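PDB 4C2L: endo-xylogalacturonan hydrolase A from Aspergillus tubingensis, which hydrolyses xylogalacturonan, the xylose-substituted galacturonan backbone found in the hairy regions of pectin. Local coordinates for residues 233-238 with 284-289. Residues are numbered along the deposited sequence; the frame is centred on the assembly and turned at random.
With SO4 (sulfate ion), chain I; SO4 (sulfate ion), chain H.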
ATOM      1  N   HIS A 233       7.874   0.767  -4.354  1.00 14.89           N
ATOM      2  CA  HIS A 233       8.494  -0.554  -4.356  1.00 16.02           C
ATOM      3  C   HIS A 233       7.592  -1.564  -5.031  1.00 15.63           C
ATOM      4  O   HIS A 233       7.788  -2.771  -4.898  1.00 16.40           O
ATOM      5  CB  HIS A 233       8.814  -0.969  -2.934  1.00 16.17           C
ATOM      6  CG  HIS A 233       9.899  -0.146  -2.284  1.00 17.87           C
ATOM      7  ND1 HIS A 233      10.370  -0.422  -1.046  1.00 18.57           N
ATOM      8  CD2 HIS A 233      10.615   0.963  -2.744  1.00 17.86           C
ATOM      9  CE1 HIS A 233      11.334   0.465  -0.727  1.00 19.44           C
ATOM     10  NE2 HIS A 233      11.489   1.308  -1.771  1.00 18.75           N
ATOM     11  N   GLY A 234       6.585  -1.067  -5.746  1.00 15.68           N
ATOM     12  CA  GLY A 234       5.728  -1.889  -6.610  1.00 15.32           C
ATOM     13  C   GLY A 234       4.392  -2.346  -6.042  1.00 15.24           C
ATOM     14  O   GLY A 234       4.039  -2.003  -4.915  1.00 14.33           O
ATOM     15  N   ILE A 235       3.650  -3.097  -6.854  1.00 14.06           N
ATOM     16  CA  ILE A 235       2.424  -3.766  -6.426  1.00 14.39           C
ATOM     17  C   ILE A 235       2.944  -5.097  -5.918  1.00 14.41           C
ATOM     18  O   ILE A 235       3.410  -5.925  -6.702  1.00 13.40           O
ATOM     19  CB  ILE A 235       1.466  -3.982  -7.624  1.00 15.13           C
ATOM     20  CG1 ILE A 235       1.075  -2.659  -8.289  1.00 16.77           C
ATOM     21  CG2 ILE A 235       0.215  -4.762  -7.219  1.00 14.85           C
ATOM     22  CD1 ILE A 235       0.277  -1.710  -7.434  1.00 16.64           C
ATOM     23  N   SER A 236       2.890  -5.278  -4.599  1.00 13.62           N
ATOM     24  CA  SER A 236       3.720  -6.260  -3.934  1.00 14.40           C
ATOM     25  C   SER A 236       2.899  -7.197  -3.052  1.00 13.63           C
ATOM     26  O   SER A 236       2.139  -6.738  -2.211  1.00 14.01           O
ATOM     27  CB  SER A 236       4.733  -5.486  -3.068  1.00 15.49           C
ATOM     28  OG  SER A 236       5.736  -6.328  -2.535  1.00 19.17           O
ATOM     29  N   VAL A 237       3.021  -8.506  -3.264  1.00 12.85           N
ATOM     30  CA  VAL A 237       2.429  -9.460  -2.323  1.00 12.81           C
ATOM     31  C   VAL A 237       3.449  -9.676  -1.210  1.00 12.71           C
ATOM     32  O   VAL A 237       4.585 -10.106  -1.451  1.00 12.75           O
ATOM     33  CB  VAL A 237       2.067 -10.816  -2.971  1.00 12.82           C
ATOM     34  CG1 VAL A 237       1.646 -11.834  -1.908  1.00 13.20           C
ATOM     35  CG2 VAL A 237       0.953 -10.642  -4.006  1.00 13.22           C
ATOM     36  N   GLY A 238       3.038  -9.398   0.016  1.00 13.22           N
ATOM     37  CA  GLY A 238       3.888  -9.658   1.174  1.00 13.33           C
ATOM     38  C   GLY A 238       4.440  -8.416   1.875  1.00 15.15           C
ATOM     39  O   GLY A 238       3.937  -7.297   1.668  1.00 15.31           O
ATOM     40  N   VAL A 284      -3.556 -14.897  -8.070  1.00 12.70           N
ATOM     41  CA  VAL A 284      -3.159 -13.499  -8.123  1.00 12.63           C
ATOM     42  C   VAL A 284      -2.808 -13.177  -9.564  1.00 13.11           C
ATOM     43  O   VAL A 284      -1.952 -13.819 -10.154  1.00 12.51           O
ATOM     44  CB  VAL A 284      -1.975 -13.203  -7.191  1.00 12.75           C
ATOM     45  CG1 VAL A 284      -1.528 -11.755  -7.349  1.00 12.53           C
ATOM     46  CG2 VAL A 284      -2.365 -13.499  -5.738  1.00 12.29           C
ATOM     47  N   THR A 285      -3.473 -12.167 -10.115  1.00 13.46           N
ATOM     48  CA  THR A 285      -3.182 -11.744 -11.485  1.00 14.09           C
ATOM     49  C   THR A 285      -2.668 -10.307 -11.517  1.00 14.43           C
ATOM     50  O   THR A 285      -3.273  -9.422 -10.913  1.00 14.35           O
ATOM     51  CB  THR A 285      -4.455 -11.821 -12.342  1.00 15.36           C
ATOM     52  OG1 THR A 285      -4.861 -13.189 -12.454  1.00 17.20           O
ATOM     53  CG2 THR A 285      -4.197 -11.242 -13.758  1.00 15.35           C
ATOM     54  N   PHE A 286      -1.569 -10.104 -12.240  1.00 13.64           N
ATOM     55  CA  PHE A 286      -1.007  -8.790 -12.496  1.00 13.94           C
ATOM     56  C   PHE A 286      -1.164  -8.624 -14.007  1.00 14.52           C
ATOM     57  O   PHE A 286      -0.487  -9.310 -14.779  1.00 14.63           O
ATOM     58  CB  PHE A 286       0.477  -8.746 -12.157  1.00 14.18           C
ATOM     59  CG  PHE A 286       0.823  -9.133 -10.736  1.00 14.53           C
ATOM     60  CD1 PHE A 286       1.082 -10.468 -10.406  1.00 14.93           C
ATOM     61  CD2 PHE A 286       0.953  -8.163  -9.742  1.00 15.41           C
ATOM     62  CE1 PHE A 286       1.433 -10.823  -9.101  1.00 14.17           C
ATOM     63  CE2 PHE A 286       1.302  -8.513  -8.437  1.00 15.23           C
ATOM     64  CZ  PHE A 286       1.547  -9.846  -8.122  1.00 15.52           C
ATOM     65  N   ASN A 287      -2.050  -7.725 -14.416  1.00 14.91           N
ATOM     66  CA  ASN A 287      -2.386  -7.546 -15.836  1.00 15.37           C
ATOM     67  C   ASN A 287      -2.185  -6.113 -16.325  1.00 16.56           C
ATOM     68  O   ASN A 287      -2.445  -5.162 -15.588  1.00 15.55           O
ATOM     69  CB  ASN A 287      -3.841  -7.953 -16.066  1.00 16.46           C
ATOM     70  CG  ASN A 287      -4.252  -7.843 -17.522  1.00 17.24           C
ATOM     71  OD1 ASN A 287      -3.710  -8.540 -18.392  1.00 17.15           O
ATOM     72  ND2 ASN A 287      -5.216  -6.965 -17.801  1.00 17.41           N
ATOM     73  N   ASP A 288      -1.735  -5.953 -17.570  1.00 17.26           N
ATOM     74  CA  ASP A 288      -1.694  -4.617 -18.189  1.00 18.83           C
ATOM     75  C   ASP A 288      -0.846  -3.639 -17.369  1.00 17.61           C
ATOM     76  O   ASP A 288      -1.343  -2.599 -16.898  1.00 16.94           O
ATOM     77  CB  ASP A 288      -3.116  -4.061 -18.351  1.00 21.47           C
ATOM     78  CG  ASP A 288      -3.829  -4.582 -19.587  1.00 26.38           C
ATOM     79  OD1 ASP A 288      -3.253  -5.402 -20.345  1.00 29.58           O
ATOM     80  OD2 ASP A 288      -4.991  -4.168 -19.805  1.00 29.58           O
ATOM     81  N   PHE A 289       0.417  -3.987 -17.178  1.00 15.84           N
ATOM     82  CA  PHE A 289       1.368  -3.115 -16.508  1.00 16.84           C
ATOM     83  C   PHE A 289       2.236  -2.400 -17.516  1.00 18.55           C
ATOM     84  O   PHE A 289       2.719  -3.005 -18.490  1.00 18.47           O
ATOM     85  CB  PHE A 289       2.299  -3.886 -15.579  1.00 14.97           C
ATOM     86  CG  PHE A 289       1.735  -4.142 -14.204  1.00 14.68           C
ATOM     87  CD1 PHE A 289       0.522  -4.809 -14.034  1.00 14.89           C
ATOM     88  CD2 PHE A 289       2.454  -3.760 -13.074  1.00 14.72           C
ATOM     89  CE1 PHE A 289       0.015  -5.062 -12.762  1.00 14.44           C
ATOM     90  CE2 PHE A 289       1.953  -4.007 -11.791  1.00 14.24           C
ATOM     91  CZ  PHE A 289       0.742  -4.665 -11.636  1.00 14.18           C
TER
HETATM   92  S   SO4 I1411      -6.761  -6.414 -21.751  1.00 73.37           S
HETATM   93  O1  SO4 I1411      -5.934  -5.311 -22.289  1.00 70.68           O
HETATM   94  O2  SO4 I1411      -6.403  -7.676 -22.442  1.00 72.09           O
HETATM   95  O3  SO4 I1411      -8.195  -6.120 -21.979  1.00 74.05           O
HETATM   96  O4  SO4 I1411      -6.517  -6.553 -20.299  1.00 68.12           O
HETATM   97  S   SO4 H1410      11.434  -3.880   0.009  1.00 49.04           S
HETATM   98  O1  SO4 H1410      12.820  -3.404   0.216  1.00 52.46           O
HETATM   99  O2  SO4 H1410      11.334  -5.288   0.440  1.00 48.69           O
HETATM  100  O3  SO4 H1410      11.134  -3.787  -1.436  1.00 48.50           O
HETATM  101  O4  SO4 H1410      10.461  -3.045   0.759  1.00 48.43           O
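Ile235 packs against two phenylalanine rings that reach it from either arm of a corner in the chain, Phe286 before the bend at Asp288 and Phe289 after it. Its two branches divide the work. CG1, set anti to the carbonyl carbon (chi1 -59°), reaches the far end of the Phe289 ring, with CE2 of Phe289 3.9 Å from CG1 of Ile235. CG2 instead meets Phe286, lying 4.1 Å from its CE2, and the two side chains run alongside in opposing senses. The same CE2 of Phe286 also comes within 3.8 Å of the backbone O of Ile235. The two rings themselves meet, CZ of Phe289 lying at the edge of Phe286 and in its plane. Further along, Val237 extends the apolar seam through one methyl: its CG2 is 4.2 Å from CZ of Phe286 and 4.3 Å from CG1 of Val284. Strands 235-238 and 284-287 run nearly antiparallel (166°) 10.0 Å apart, so the space between them is bridged mainly by side chains. Sulfate ions, probably from the crystallisation liquor, lie at the far side of each segment. His233, an active-site residue by similarity, donates from ND1 to one ion, and Asn287 donates from ND2 to O4 of another at 2.8 Å. The buried contact thus joins opposing walls of the right-handed parallel beta-helix of family 28, with His233 in the loop leading into strand 235-240. Within the core, Phe298 meets Phe286 edge-to-face and Phe328 stacks on Phe289, while strand 213-215 supplies Val213 and Phe215 against Ile235, and strand 319-329 places Ile323 against Val284.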